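Local atomic coordinates of Rubredoxin\:oxygen oxidoreductase (Desulfovibrio gigas, PDB entry 1E5D), a protein that catalyses the four-electron reduction of dioxygen to two water molecules, using a non-haem diiron centre and flavin mononucleotide. Residues D8-V13 and S153-E158; G14-N19 and S174-D179; Y140-R143 and D149-V152; A189-Y194 and E300-G305; H264-M269 and G310-N315. One frame throughout, in Å; residues are numbered along the deposited sequence.

Contact 1 of 5, residues D8-V13 and S153-E158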
# COMPACT_ATOMS: atom_id res chain seq x y z
N ASP A 8 8.90 -10.73 44.97
CA ASP A 8 8.37 -10.05 46.15
C ASP A 8 8.48 -8.55 45.99
O ASP A 8 9.58 -8.03 45.76
CB ASP A 8 9.10 -10.51 47.41
CG ASP A 8 9.02 -12.02 47.61
OD1 ASP A 8 7.88 -12.53 47.65
OD2 ASP A 8 10.07 -12.69 47.70
N GLY A 9 7.35 -7.85 46.08
CA GLY A 9 7.35 -6.40 45.93
C GLY A 9 7.38 -5.89 44.51
O GLY A 9 7.37 -4.67 44.32
N PHE A 10 7.43 -6.77 43.52
CA PHE A 10 7.42 -6.40 42.11
C PHE A 10 6.18 -6.97 41.42
O PHE A 10 5.97 -8.18 41.35
CB PHE A 10 8.65 -6.90 41.37
CG PHE A 10 9.96 -6.18 41.60
CD1 PHE A 10 10.63 -6.32 42.81
CD2 PHE A 10 10.51 -5.39 40.62
CE1 PHE A 10 11.84 -5.67 43.02
CE2 PHE A 10 11.72 -4.74 40.82
CZ PHE A 10 12.38 -4.89 42.02
N HIS A 11 5.32 -6.10 40.89
CA HIS A 11 4.16 -6.66 40.20
C HIS A 11 4.00 -6.09 38.80
O HIS A 11 4.23 -4.92 38.54
CB HIS A 11 2.87 -6.42 40.99
CG HIS A 11 2.99 -6.78 42.44
ND1 HIS A 11 2.38 -7.89 42.98
CD2 HIS A 11 3.64 -6.16 43.45
CE1 HIS A 11 2.66 -7.95 44.27
NE2 HIS A 11 3.41 -6.91 44.58
N LEU A 12 3.57 -6.99 37.93
CA LEU A 12 3.18 -6.71 36.56
C LEU A 12 1.74 -6.23 36.54
O LEU A 12 0.82 -6.96 36.92
CB LEU A 12 3.37 -7.97 35.73
CG LEU A 12 2.94 -8.04 34.27
CD1 LEU A 12 1.49 -8.49 34.16
CD2 LEU A 12 3.15 -6.72 33.55
N VAL A 13 1.51 -4.99 36.09
CA VAL A 13 0.13 -4.54 35.93
C VAL A 13 -0.07 -4.04 34.50
O VAL A 13 0.89 -3.77 33.79
CB VAL A 13 -0.24 -3.42 36.92
CG1 VAL A 13 -0.39 -3.97 38.32
CG2 VAL A 13 0.80 -2.31 36.90
N SER A 153 15.51 0.63 33.05
CA SER A 153 15.72 0.70 34.50
C SER A 153 16.26 -0.61 35.04
O SER A 153 15.76 -1.68 34.73
CB SER A 153 14.42 1.04 35.24
OG SER A 153 14.16 2.43 35.12
N TRP A 154 17.30 -0.47 35.85
CA TRP A 154 18.01 -1.62 36.38
C TRP A 154 17.94 -1.69 37.90
O TRP A 154 18.28 -0.73 38.59
CB TRP A 154 19.47 -1.54 35.94
CG TRP A 154 20.35 -2.67 36.37
CD1 TRP A 154 21.55 -2.58 37.00
CD2 TRP A 154 20.08 -4.07 36.20
NE1 TRP A 154 22.06 -3.84 37.24
CE2 TRP A 154 21.17 -4.77 36.75
CE3 TRP A 154 19.03 -4.80 35.63
CZ2 TRP A 154 21.24 -6.16 36.75
CZ3 TRP A 154 19.10 -6.18 35.63
CH2 TRP A 154 20.20 -6.85 36.19
N PHE A 155 17.51 -2.84 38.37
CA PHE A 155 17.60 -3.27 39.76
C PHE A 155 18.76 -4.26 39.85
O PHE A 155 18.59 -5.45 39.59
CB PHE A 155 16.29 -3.87 40.25
CG PHE A 155 15.24 -2.81 40.54
CD1 PHE A 155 15.18 -2.18 41.77
CD2 PHE A 155 14.32 -2.44 39.57
CE1 PHE A 155 14.24 -1.21 42.05
CE2 PHE A 155 13.37 -1.47 39.84
CZ PHE A 155 13.34 -0.85 41.07
N ALA A 156 19.92 -3.72 40.18
CA ALA A 156 21.16 -4.50 40.24
C ALA A 156 21.06 -5.62 41.26
O ALA A 156 21.44 -6.77 41.01
CB ALA A 156 22.34 -3.59 40.56
N ASP A 157 20.53 -5.32 42.44
CA ASP A 157 20.43 -6.41 43.41
C ASP A 157 19.40 -7.44 42.99
O ASP A 157 19.70 -8.64 42.95
CB ASP A 157 20.14 -5.83 44.80
CG ASP A 157 21.37 -5.11 45.32
OD1 ASP A 157 22.42 -5.77 45.50
OD2 ASP A 157 21.28 -3.88 45.54
N GLU A 158 18.18 -7.02 42.64
CA GLU A 158 17.17 -7.97 42.21
C GLU A 158 17.44 -8.52 40.81
O GLU A 158 16.80 -9.50 40.42
CB GLU A 158 15.78 -7.32 42.24
CG GLU A 158 15.19 -7.32 43.64
CD GLU A 158 15.49 -6.03 44.38
OE1 GLU A 158 16.24 -5.18 43.83
OE2 GLU A 158 14.98 -5.87 45.51
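Phe10 and Phe155 meet in a T-shaped (edge-to-face) pair that ties together the two sheets of the metallo-beta-lactamase fold, a sandwich in which each sheet sends apolar side chains into the shared interior. Phe10 lies at the start of strand 10-17 in one sheet, and Phe155 ends strand 151-155 in the other. The rings approach from opposite directions, their planes 83° apart and their centroids separated by 4.9 Å. Phe10 is the edge and Phe155 the face: Phe10 CZ stands over the middle of the Phe155 ring, 3.8 Å above its plane, while Phe10 CE2 comes to 3.7 Å from Phe155 CD2. Both side chains use the same first torsion, with CG anti to the carbonyl carbon and beside the backbone N, which sends each ring across the gap toward the opposing strand. The pair illustrates how two aromatic residues can join beta layers without any backbone bond between the segments. Glu158 adds a second, different neighbour. Its chain bends at chi2 (93°), bringing the aliphatic part against the Phe10 ring while its carboxylate reaches Arg135, with which OE2 forms a salt bridge. The carboxylate plane is turned 55° from the Phe10 ring. Val40 of the adjoining strand and Arg135 also pack on Phe10, so the phenyl group is enclosed by more than the two segments. On the glutamate side the touch is made by a methylene carbon, Glu158 CG, which lies 3.8 Å from Phe10 CE1.

Contact 2 of 5, residues G14-N19 and S174-D179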
# COMPACT_ATOMS: atom_id res chain seq x y z
N GLY A 14 -1.33 -3.92 34.08
CA GLY A 14 -1.64 -3.35 32.78
C GLY A 14 -2.79 -4.04 32.07
O GLY A 14 -3.80 -4.39 32.68
N ALA A 15 -2.64 -4.25 30.76
CA ALA A 15 -3.74 -4.84 30.01
C ALA A 15 -3.25 -5.73 28.88
O ALA A 15 -2.31 -5.40 28.16
CB ALA A 15 -4.61 -3.73 29.44
N ILE A 16 -3.95 -6.85 28.75
CA ILE A 16 -3.80 -7.76 27.64
C ILE A 16 -4.72 -7.31 26.51
O ILE A 16 -5.93 -7.22 26.69
CB ILE A 16 -4.11 -9.22 27.99
CG1 ILE A 16 -3.53 -9.69 29.32
CG2 ILE A 16 -3.65 -10.12 26.86
CD1 ILE A 16 -2.83 -11.02 29.27
N ASP A 17 -4.13 -7.05 25.35
CA ASP A 17 -4.94 -6.59 24.22
C ASP A 17 -5.09 -7.69 23.19
O ASP A 17 -4.43 -7.72 22.15
CB ASP A 17 -4.31 -5.32 23.66
CG ASP A 17 -5.18 -4.55 22.71
OD1 ASP A 17 -6.08 -5.17 22.12
OD2 ASP A 17 -4.96 -3.33 22.54
N TRP A 18 -5.99 -8.63 23.47
CA TRP A 18 -6.22 -9.77 22.60
C TRP A 18 -6.52 -9.41 21.15
O TRP A 18 -6.08 -10.12 20.24
CB TRP A 18 -7.41 -10.57 23.12
CG TRP A 18 -7.31 -11.06 24.53
CD1 TRP A 18 -7.72 -10.45 25.67
CD2 TRP A 18 -6.74 -12.31 24.92
NE1 TRP A 18 -7.44 -11.25 26.76
CE2 TRP A 18 -6.84 -12.39 26.32
CE3 TRP A 18 -6.16 -13.37 24.21
CZ2 TRP A 18 -6.37 -13.50 27.03
CZ3 TRP A 18 -5.70 -14.46 24.92
CH2 TRP A 18 -5.81 -14.52 26.31
N ASN A 19 -7.27 -8.33 20.93
CA ASN A 19 -7.79 -8.03 19.60
C ASN A 19 -6.87 -7.20 18.71
O ASN A 19 -7.20 -6.97 17.54
CB ASN A 19 -9.13 -7.28 19.74
CG ASN A 19 -10.15 -8.11 20.49
OD1 ASN A 19 -10.03 -9.33 20.57
ND2 ASN A 19 -11.16 -7.46 21.04
N SER A 174 -2.64 -15.95 28.18
CA SER A 174 -2.84 -16.10 29.62
C SER A 174 -1.49 -16.20 30.33
O SER A 174 -1.37 -15.85 31.50
CB SER A 174 -3.70 -17.31 29.96
OG SER A 174 -4.11 -17.99 28.78
N GLU A 175 -0.49 -16.65 29.60
CA GLU A 175 0.87 -16.88 30.08
C GLU A 175 1.65 -15.56 30.05
O GLU A 175 1.72 -14.93 28.99
CB GLU A 175 1.60 -17.91 29.26
CG GLU A 175 1.01 -19.29 29.07
CD GLU A 175 -0.33 -19.36 28.38
OE1 GLU A 175 -0.42 -19.27 27.14
OE2 GLU A 175 -1.33 -19.44 29.13
N ARG A 176 2.22 -15.13 31.17
CA ARG A 176 2.92 -13.85 31.19
C ARG A 176 4.44 -14.01 31.25
O ARG A 176 5.18 -13.03 31.28
CB ARG A 176 2.44 -12.98 32.35
CG ARG A 176 0.97 -13.03 32.69
CD ARG A 176 0.06 -12.91 31.48
NE ARG A 176 0.53 -11.86 30.58
CZ ARG A 176 0.28 -10.58 30.83
NH1 ARG A 176 -0.42 -10.26 31.92
NH2 ARG A 176 0.72 -9.64 30.01
N PHE A 177 4.93 -15.25 31.28
CA PHE A 177 6.37 -15.45 31.39
C PHE A 177 6.95 -16.24 30.23
O PHE A 177 6.31 -17.15 29.70
CB PHE A 177 6.69 -16.12 32.73
CG PHE A 177 6.39 -15.18 33.89
CD1 PHE A 177 7.24 -14.13 34.19
CD2 PHE A 177 5.25 -15.36 34.65
CE1 PHE A 177 6.94 -13.28 35.24
CE2 PHE A 177 4.95 -14.52 35.71
CZ PHE A 177 5.80 -13.48 36.01
N SER A 178 8.17 -15.88 29.85
CA SER A 178 8.82 -16.46 28.68
C SER A 178 8.93 -17.97 28.79
O SER A 178 8.89 -18.68 27.78
CB SER A 178 10.20 -15.83 28.47
OG SER A 178 11.01 -16.00 29.62
N ASP A 179 9.09 -18.49 30.00
CA ASP A 179 9.25 -19.93 30.17
C ASP A 179 7.94 -20.68 30.04
O ASP A 179 7.92 -21.91 30.11
CB ASP A 179 9.85 -20.25 31.54
CG ASP A 179 8.99 -19.75 32.68
OD1 ASP A 179 8.08 -20.48 33.13
OD2 ASP A 179 9.23 -18.61 33.13
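The end of strand 10-17, second strand of its sheet in the metallo-beta-lactamase domain, meets the loop between strand 160-164 and helix 183-198 in a contact made almost wholly by side chains. Gly14 marks a corner in the chain, after which Ile16 faces the loop. Its terminal methyl, CD1, sits over the centre of one face of the Arg176 guanidinium, 3.5 Å from CZ. The two side chains arrive from opposite directions. Bends at chi2 (-47°) and chi3 (-44°) fold the arginine back so that the flat of its head, rather than an N-H, is presented to the methyl; the contact is therefore dispersive. The other branch of the isoleucine, CG2, lies against a face of the Trp18 indole, offset toward its rim. That indole extends to the loop as well, with Trp18 CH2 3.9 Å from the backbone N of Ser174. Arg176 further touches Thr34 and Asn36 of the neighbouring strand and is paired through its backbone with Ile229, while a salt bridge from Asp179 to Arg231 ties down the far end of the loop. Here a long loop of the alpha-beta/beta-alpha sandwich is laid over side chains near the end of a sheet, at the protein surface.

Contact 3 of 5, residues Y140-R143 and D149-V152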
# COMPACT_ATOMS: atom_id res chain seq x y z
N TYR A 140 19.53 3.67 32.75
CA TYR A 140 20.43 3.71 31.60
C TYR A 140 19.71 4.28 30.39
O TYR A 140 18.52 4.04 30.17
CB TYR A 140 21.00 2.32 31.30
CG TYR A 140 21.93 1.84 32.39
CD1 TYR A 140 23.15 2.47 32.61
CD2 TYR A 140 21.59 0.77 33.20
CE1 TYR A 140 24.00 2.05 33.61
CE2 TYR A 140 22.44 0.33 34.20
CZ TYR A 140 23.64 0.98 34.40
OH TYR A 140 24.48 0.54 35.40
N GLU A 141 20.45 5.05 29.60
CA GLU A 141 19.87 5.63 28.39
C GLU A 141 20.10 4.71 27.20
O GLU A 141 21.15 4.08 27.05
CB GLU A 141 20.46 7.01 28.11
CG GLU A 141 20.15 8.05 29.18
CD GLU A 141 20.61 9.44 28.77
OE1 GLU A 141 21.55 9.57 27.96
OE2 GLU A 141 20.01 10.42 29.28
N THR A 142 19.07 4.63 26.37
CA THR A 142 19.07 3.77 25.20
C THR A 142 18.47 4.52 24.02
O THR A 142 17.53 4.04 23.39
CB THR A 142 18.28 2.48 25.47
OG1 THR A 142 17.08 2.76 26.20
CG2 THR A 142 19.08 1.53 26.34
N ARG A 143 19.03 5.71 23.75
CA ARG A 143 18.55 6.55 22.67
C ARG A 143 18.44 5.76 21.36
O ARG A 143 19.27 4.89 21.12
CB ARG A 143 19.44 7.78 22.47
CG ARG A 143 20.09 8.29 23.74
CD ARG A 143 19.64 9.68 24.15
NE ARG A 143 20.61 10.72 23.88
CZ ARG A 143 21.16 11.61 24.68
NH1 ARG A 143 20.90 11.68 25.97
NH2 ARG A 143 22.04 12.48 24.17
N ASP A 149 14.01 9.29 23.44
CA ASP A 149 13.73 9.38 24.87
C ASP A 149 13.93 8.07 25.61
O ASP A 149 13.96 8.03 26.84
CB ASP A 149 12.29 9.85 25.11
CG ASP A 149 11.28 9.10 24.26
OD1 ASP A 149 10.88 7.99 24.65
OD2 ASP A 149 10.87 9.62 23.19
N SER A 150 14.04 6.98 24.86
CA SER A 150 14.18 5.65 25.43
C SER A 150 15.27 5.54 26.49
O SER A 150 16.42 5.95 26.32
CB SER A 150 14.46 4.66 24.29
OG SER A 150 14.67 3.35 24.80
N MET A 151 14.91 4.94 27.62
CA MET A 151 15.84 4.60 28.67
C MET A 151 15.34 3.36 29.40
O MET A 151 14.16 3.04 29.33
CB MET A 151 16.00 5.74 29.67
CG MET A 151 14.93 5.70 30.75
SD MET A 151 15.15 6.99 31.99
CE MET A 151 13.56 6.94 32.79
N VAL A 152 16.23 2.64 30.08
CA VAL A 152 15.77 1.43 30.77
C VAL A 152 16.11 1.51 32.25
O VAL A 152 16.91 2.36 32.66
CB VAL A 152 16.38 0.18 30.12
CG1 VAL A 152 16.14 0.21 28.61
CG2 VAL A 152 17.86 0.07 30.41
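Thr142 holds OG1 between its backbone N and carbonyl carbon (chi1 41°), while Ser150 swings OG anti to its own N (chi1 177°), and these two rotations bring the hydroxyls to 2.8 Å, with Thr142 OG1 donating to Ser150 OG. The pair closes the end of a beta hairpin formed by strands 136-141 and 151-155. Further along, Tyr140 and Val152 are an antiparallel hydrogen-bonded pair: Tyr140 N gives a nearly straight bond to Val152 O (2.9 Å, 170°), and Val152 N returns one of 2.7 Å to Tyr140 O. Glu141 and Met151 follow as the non-hydrogen-bonded pair. Past the regular strand, Thr142 N still binds Ser150 O at 3.0 Å, although the donor stands well above the carbonyl plane. On the face that carries Tyr140 and Val152 the touch is light: Val152 CG2 lies 4.0 Å from Tyr140 CB. The Val152 and Thr142 side chains cross at about a right angle, CG1 of the valine lying against OG1 and CG2 of the threonine. Within the first segment, Arg143 NH1 forms a salt bridge with Glu141 OE1 (3.0 Å). Ser150 OG also bonds to Leu145 O and Asn164 ND2, so several partners fix its rotation. The Leu145 bond probably steadies the chain beside the iron ligand His146. Asp149 OD1 accepts a bond from ND1 of another ligand, His79, which it probably orients and may make more electron-donating.

Contact 4 of 5, residues A189-Y194 and E300-G305. With OXY (oxygen molecule), chain E.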
# COMPACT_ATOMS: atom_id res chain seq x y z
N ALA A 189 8.07 -14.13 17.47
CA ALA A 189 7.46 -12.85 17.82
C ALA A 189 8.51 -11.81 18.19
O ALA A 189 8.35 -10.61 17.99
CB ALA A 189 6.48 -13.04 18.96
N MET A 190 9.63 -12.28 18.76
CA MET A 190 10.67 -11.30 19.09
C MET A 190 11.26 -10.68 17.84
O MET A 190 11.48 -9.48 17.75
CB MET A 190 11.77 -11.97 19.90
CG MET A 190 11.36 -12.27 21.33
SD MET A 190 12.64 -13.30 22.09
CE MET A 190 14.00 -12.13 22.02
N ARG A 191 11.51 -11.57 16.88
CA ARG A 191 12.10 -11.13 15.62
C ARG A 191 11.08 -10.25 14.89
O ARG A 191 11.44 -9.19 14.37
CB ARG A 191 12.53 -12.34 14.81
CG ARG A 191 12.69 -12.15 13.31
CD ARG A 191 13.41 -13.35 12.67
NE ARG A 191 14.81 -13.03 12.40
CZ ARG A 191 15.84 -13.65 12.94
NH1 ARG A 191 15.64 -14.65 13.79
NH2 ARG A 191 17.08 -13.28 12.63
N GLU A 192 9.82 -10.68 14.88
CA GLU A 192 8.81 -9.90 14.17
C GLU A 192 8.76 -8.50 14.77
O GLU A 192 8.64 -7.49 14.08
CB GLU A 192 7.44 -10.55 14.24
CG GLU A 192 7.36 -11.86 13.47
CD GLU A 192 5.93 -12.38 13.38
OE1 GLU A 192 5.09 -11.88 14.15
OE2 GLU A 192 5.69 -13.29 12.54
N TYR A 193 8.87 -8.47 16.09
CA TYR A 193 8.90 -7.18 16.77
C TYR A 193 10.17 -6.42 16.40
O TYR A 193 10.11 -5.27 15.97
CB TYR A 193 8.78 -7.37 18.28
CG TYR A 193 8.67 -6.01 18.94
CD1 TYR A 193 7.44 -5.36 18.97
CD2 TYR A 193 9.77 -5.38 19.50
CE1 TYR A 193 7.32 -4.11 19.56
CE2 TYR A 193 9.66 -4.13 20.09
CZ TYR A 193 8.43 -3.51 20.11
OH TYR A 193 8.30 -2.27 20.69
N TYR A 194 11.34 -7.06 16.54
CA TYR A 194 12.58 -6.37 16.20
C TYR A 194 12.56 -5.87 14.76
O TYR A 194 12.89 -4.71 14.49
CB TYR A 194 13.82 -7.27 16.39
CG TYR A 194 15.11 -6.49 16.28
CD1 TYR A 194 15.66 -5.90 17.42
CD2 TYR A 194 15.80 -6.33 15.08
CE1 TYR A 194 16.84 -5.18 17.35
CE2 TYR A 194 16.97 -5.61 15.00
CZ TYR A 194 17.49 -5.04 16.14
OH TYR A 194 18.67 -4.32 16.09
N GLU A 300 10.21 -11.72 7.14
CA GLU A 300 10.87 -12.79 6.40
C GLU A 300 12.23 -12.29 5.92
O GLU A 300 13.19 -13.04 5.81
CB GLU A 300 10.02 -13.25 5.22
CG GLU A 300 8.70 -13.90 5.62
CD GLU A 300 8.87 -15.08 6.55
OE1 GLU A 300 9.98 -15.66 6.60
OE2 GLU A 300 7.89 -15.45 7.24
N ILE A 301 12.28 -10.99 5.64
CA ILE A 301 13.50 -10.44 5.05
C ILE A 301 14.59 -10.30 6.10
O ILE A 301 15.77 -10.32 5.77
CB ILE A 301 13.23 -9.08 4.38
CG1 ILE A 301 12.56 -9.18 3.01
CG2 ILE A 301 14.51 -8.27 4.27
CD1 ILE A 301 12.01 -7.85 2.55
N SER A 302 14.17 -10.17 7.36
CA SER A 302 15.09 -9.96 8.46
C SER A 302 16.25 -10.95 8.45
O SER A 302 17.40 -10.57 8.67
CB SER A 302 14.33 -10.08 9.80
OG SER A 302 13.94 -11.42 10.02
N ASP A 303 15.97 -12.22 8.17
CA ASP A 303 17.03 -13.22 8.17
C ASP A 303 17.25 -13.78 6.77
O ASP A 303 17.89 -14.83 6.61
CB ASP A 303 16.70 -14.33 9.17
CG ASP A 303 15.35 -14.96 8.86
OD1 ASP A 303 14.57 -14.33 8.11
OD2 ASP A 303 15.06 -16.06 9.36
N ALA A 304 16.76 -13.12 5.73
CA ALA A 304 17.04 -13.59 4.37
C ALA A 304 18.39 -13.07 3.89
O ALA A 304 18.82 -12.00 4.34
CB ALA A 304 15.96 -13.14 3.41
N GLY A 305 19.04 -13.76 2.97
CA GLY A 305 20.28 -13.24 2.42
C GLY A 305 20.06 -12.50 1.12
O GLY A 305 20.84 -11.64 0.70
O1 OXY E . 6.11 0.16 20.38
O2 OXY E . 5.94 0.54 19.25
O HOH W 1 18.44 -10.70 11.84
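This is a polar surface contact between domains: helix 183-198 of the beta-lactamase-like part meets the end of helix 294-302 of the flavodoxin-like part, through one long arginine. Arg191 leaves its helix with CG anti to the backbone N, stays extended through chi2 and turns at chi3 (-102°), so its head is brought up to the other helix end. There NE makes a weak, bent hydrogen bond to Ser302 OG (3.0 Å, 135°), the serine lying at the edge of the guanidinium. Asp303 takes one face instead. Its CB is 3.6 Å from Arg191 NH2, and the carboxylate plane is stacked at 25° to the guanidinium; with NE and OD2 4.3 Å apart, their attraction is one of charge alone. Such a junction joins the metallo-beta-lactamase domain to the open alpha/beta flavodoxin fold, whose helix ends here just ahead of strand 306-310. A water accepts from Arg191 NH2 at 3.0 Å and lies near Ser302 O. Each polar group has a stronger partner elsewhere: Arg191 is held by Glu187 in its own helix, Ser302 OG by Ser299 O, and Asp303 by Lys254. On the same arginine-bearing helix, Tyr193 OH reaches the bound oxygen molecule through a weak bond to O1, 3.3 Å long.

Contact 5 of 5, residues H264-M269 and G310-N315. With FMN (flavin mononucleotide), chain C.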
# COMPACT_ATOMS: atom_id res chain seq x y z
N HIS A 264 -0.58 -11.57 -14.29
CA HIS A 264 0.13 -12.78 -13.91
C HIS A 264 1.43 -13.04 -14.63
O HIS A 264 2.02 -14.09 -14.34
CB HIS A 264 -0.80 -14.00 -14.13
CG HIS A 264 -1.99 -13.79 -13.25
ND1 HIS A 264 -1.88 -13.82 -11.87
CD2 HIS A 264 -3.28 -13.48 -13.54
CE1 HIS A 264 -3.07 -13.58 -11.35
NE2 HIS A 264 -3.93 -13.37 -12.33
N SER A 265 1.90 -12.18 -15.53
CA SER A 265 3.19 -12.57 -16.14
C SER A 265 4.30 -12.36 -15.13
O SER A 265 5.23 -13.16 -15.00
CB SER A 265 3.46 -11.81 -17.43
OG SER A 265 2.52 -12.12 -18.44
N THR A 266 4.22 -11.26 -14.37
CA THR A 266 5.25 -11.08 -13.34
C THR A 266 5.13 -12.20 -12.31
O THR A 266 6.10 -12.61 -11.66
CB THR A 266 5.15 -9.71 -12.66
OG1 THR A 266 5.27 -8.70 -13.67
CG2 THR A 266 6.29 -9.50 -11.69
N GLU A 267 3.92 -12.75 -12.15
CA GLU A 267 3.78 -13.83 -11.18
C GLU A 267 4.49 -15.10 -11.63
O GLU A 267 5.20 -15.75 -10.85
CB GLU A 267 2.30 -14.13 -10.91
CG GLU A 267 2.12 -15.03 -9.70
CD GLU A 267 0.79 -15.76 -9.68
OE1 GLU A 267 -0.19 -15.19 -10.19
OE2 GLU A 267 0.75 -16.89 -9.14
N LYS A 268 4.33 -15.47 -12.90
CA LYS A 268 4.99 -16.61 -13.52
C LYS A 268 6.51 -16.52 -13.41
O LYS A 268 7.20 -17.47 -13.04
CB LYS A 268 4.57 -16.73 -14.98
CG LYS A 268 3.13 -17.19 -15.13
CD LYS A 268 2.66 -17.17 -16.58
CE LYS A 268 1.16 -16.96 -16.67
NZ LYS A 268 0.60 -17.59 -17.90
N MET A 269 7.04 -15.35 -13.75
CA MET A 269 8.46 -15.09 -13.54
C MET A 269 8.81 -15.38 -12.08
O MET A 269 9.77 -16.08 -11.79
CB MET A 269 8.77 -13.65 -13.95
CG MET A 269 8.38 -13.35 -15.40
SD MET A 269 8.58 -11.62 -15.84
CE MET A 269 10.35 -11.45 -15.78
N GLY A 310 9.63 -8.04 -7.75
CA GLY A 310 9.09 -8.08 -9.11
C GLY A 310 7.90 -7.15 -9.21
O GLY A 310 7.05 -7.12 -8.31
N SER A 311 7.83 -6.40 -10.30
CA SER A 311 6.63 -5.63 -10.61
C SER A 311 6.53 -5.41 -12.11
O SER A 311 7.52 -5.18 -12.80
CB SER A 311 6.62 -4.29 -9.89
OG SER A 311 5.55 -3.49 -10.37
N PRO A 312 5.31 -5.47 -12.62
CA PRO A 312 5.11 -5.09 -14.01
C PRO A 312 5.21 -3.58 -14.11
O PRO A 312 5.16 -2.87 -13.11
CB PRO A 312 3.68 -5.56 -14.29
CG PRO A 312 3.01 -5.50 -12.95
CD PRO A 312 4.08 -5.90 -11.96
N THR A 313 5.35 -3.02 -15.31
CA THR A 313 5.32 -1.56 -15.35
C THR A 313 3.88 -1.06 -15.36
O THR A 313 3.06 -1.38 -16.21
CB THR A 313 6.05 -1.01 -16.59
OG1 THR A 313 7.42 -1.44 -16.49
CG2 THR A 313 6.03 0.50 -16.57
N HIS A 314 3.56 -0.24 -14.36
CA HIS A 314 2.22 0.33 -14.30
C HIS A 314 2.34 1.85 -14.38
O HIS A 314 2.92 2.43 -13.47
CB HIS A 314 1.50 -0.09 -13.02
CG HIS A 314 0.11 0.43 -12.90
ND1 HIS A 314 -0.26 1.38 -11.98
CD2 HIS A 314 -1.02 0.14 -13.59
CE1 HIS A 314 -1.55 1.65 -12.11
NE2 HIS A 314 -2.04 0.90 -13.08
N ASN A 315 1.80 2.42 -15.45
CA ASN A 315 1.88 3.86 -15.66
C ASN A 315 3.29 4.39 -15.42
O ASN A 315 3.52 5.23 -14.55
CB ASN A 315 0.87 4.57 -14.75
CG ASN A 315 -0.56 4.18 -15.10
OD1 ASN A 315 -0.93 3.98 -16.25
ND2 ASN A 315 -1.38 4.09 -14.06
N1 FMN C . 3.47 -1.15 -19.73
C2 FMN C . 4.39 -0.22 -19.98
O2 FMN C . 5.33 -0.42 -20.69
N3 FMN C . 4.30 1.08 -19.40
C4 FMN C . 3.11 1.53 -18.88
O4 FMN C . 3.10 2.64 -18.38
C4A FMN C . 2.08 0.53 -18.65
N5 FMN C . 1.04 0.79 -17.83
C5A FMN C . -0.03 -0.07 -17.91
C6 FMN C . -1.19 0.24 -17.16
C7 FMN C . -2.19 -0.67 -16.98
C7M FMN C . -3.26 -0.42 -15.95
C8 FMN C . -2.06 -2.01 -17.54
C8M FMN C . -3.24 -2.95 -17.54
C9 FMN C . -1.02 -2.25 -18.44
C9A FMN C . 0.07 -1.38 -18.46
N10 FMN C . 1.34 -1.73 -19.03
C10 FMN C . 2.28 -0.81 -19.20
C1' FMN C . 1.45 -3.07 -19.65
C2' FMN C . 1.81 -4.14 -18.59
O2' FMN C . 3.06 -3.84 -17.99
C3' FMN C . 1.89 -5.45 -19.36
O3' FMN C . 0.55 -5.87 -19.58
C4' FMN C . 2.63 -6.52 -18.55
O4' FMN C . 2.66 -7.75 -19.29
C5' FMN C . 1.88 -6.69 -17.25
O5' FMN C . 2.58 -7.80 -16.39
P FMN C . 1.81 -8.62 -15.37
O1P FMN C . 2.85 -9.17 -14.40
O2P FMN C . 0.77 -7.89 -14.78
O3P FMN C . 1.16 -9.74 -16.04
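Thr266, in the first turn of helix 265-279, links that helix to the loop 310-315 and to the phosphate of flavin mononucleotide. From CB, set close to the phosphate oxygen O1P and 4.0 Å from Pro312 CD, the side chain forks. CG2, anti to the backbone N, points at the chain leaving strand 306-310 and packs 3.7 Å from Ser311 N and close to Gly310 C. OG1, anti to the carbonyl carbon (chi1 -58°), goes to the phosphate and donates to FMN O1P at 2.6 Å; OG1 also lies 3.5 Å from Pro312 CD and has a weak hydrogen bond with Ser344 N. The backbone N of Thr266 binds the same O1P, and Ser265 N gives a bond of 2.6 Å to FMN O3P. This is the phosphate-binding loop of a flavodoxin-like domain, set at the helix N-terminus after strand 254-259. Beyond the proline the second segment follows the cofactor: Thr313 O accepts from the ribityl O2', and Asn315 N donates to the ring nitrogen N5 at 3.0 Å. Tyr328 of the second subunit packs on His314, whose edge meets the flavin methyl C7M. Main-chain N-H groups and the helix dipole probably offset the phosphate charge, while the bond at N5 would be expected to influence the flavin's redox behaviour.

In the fold
Contacts 1 and 5 are buried, contact 3 is partly so, and contacts 2 and 4 lie at the surface. Strand 10-17 serves contacts 1 and 2, which touch where Leu12 packs on Arg176; strand 151-155 serves contacts 1 and 3, with Trp154 against Tyr140 between them. These three lie within the diiron domain, moving from aromatic packing between sheets, through a methyl on a guanidinium, to the backbone bonding of a hairpin. Contact 4 bridges to the flavodoxin-like domain by weak polar links, and contact 5, its centre about 54 Å from that of contact 1, turns its polar chemistry to the cofactor.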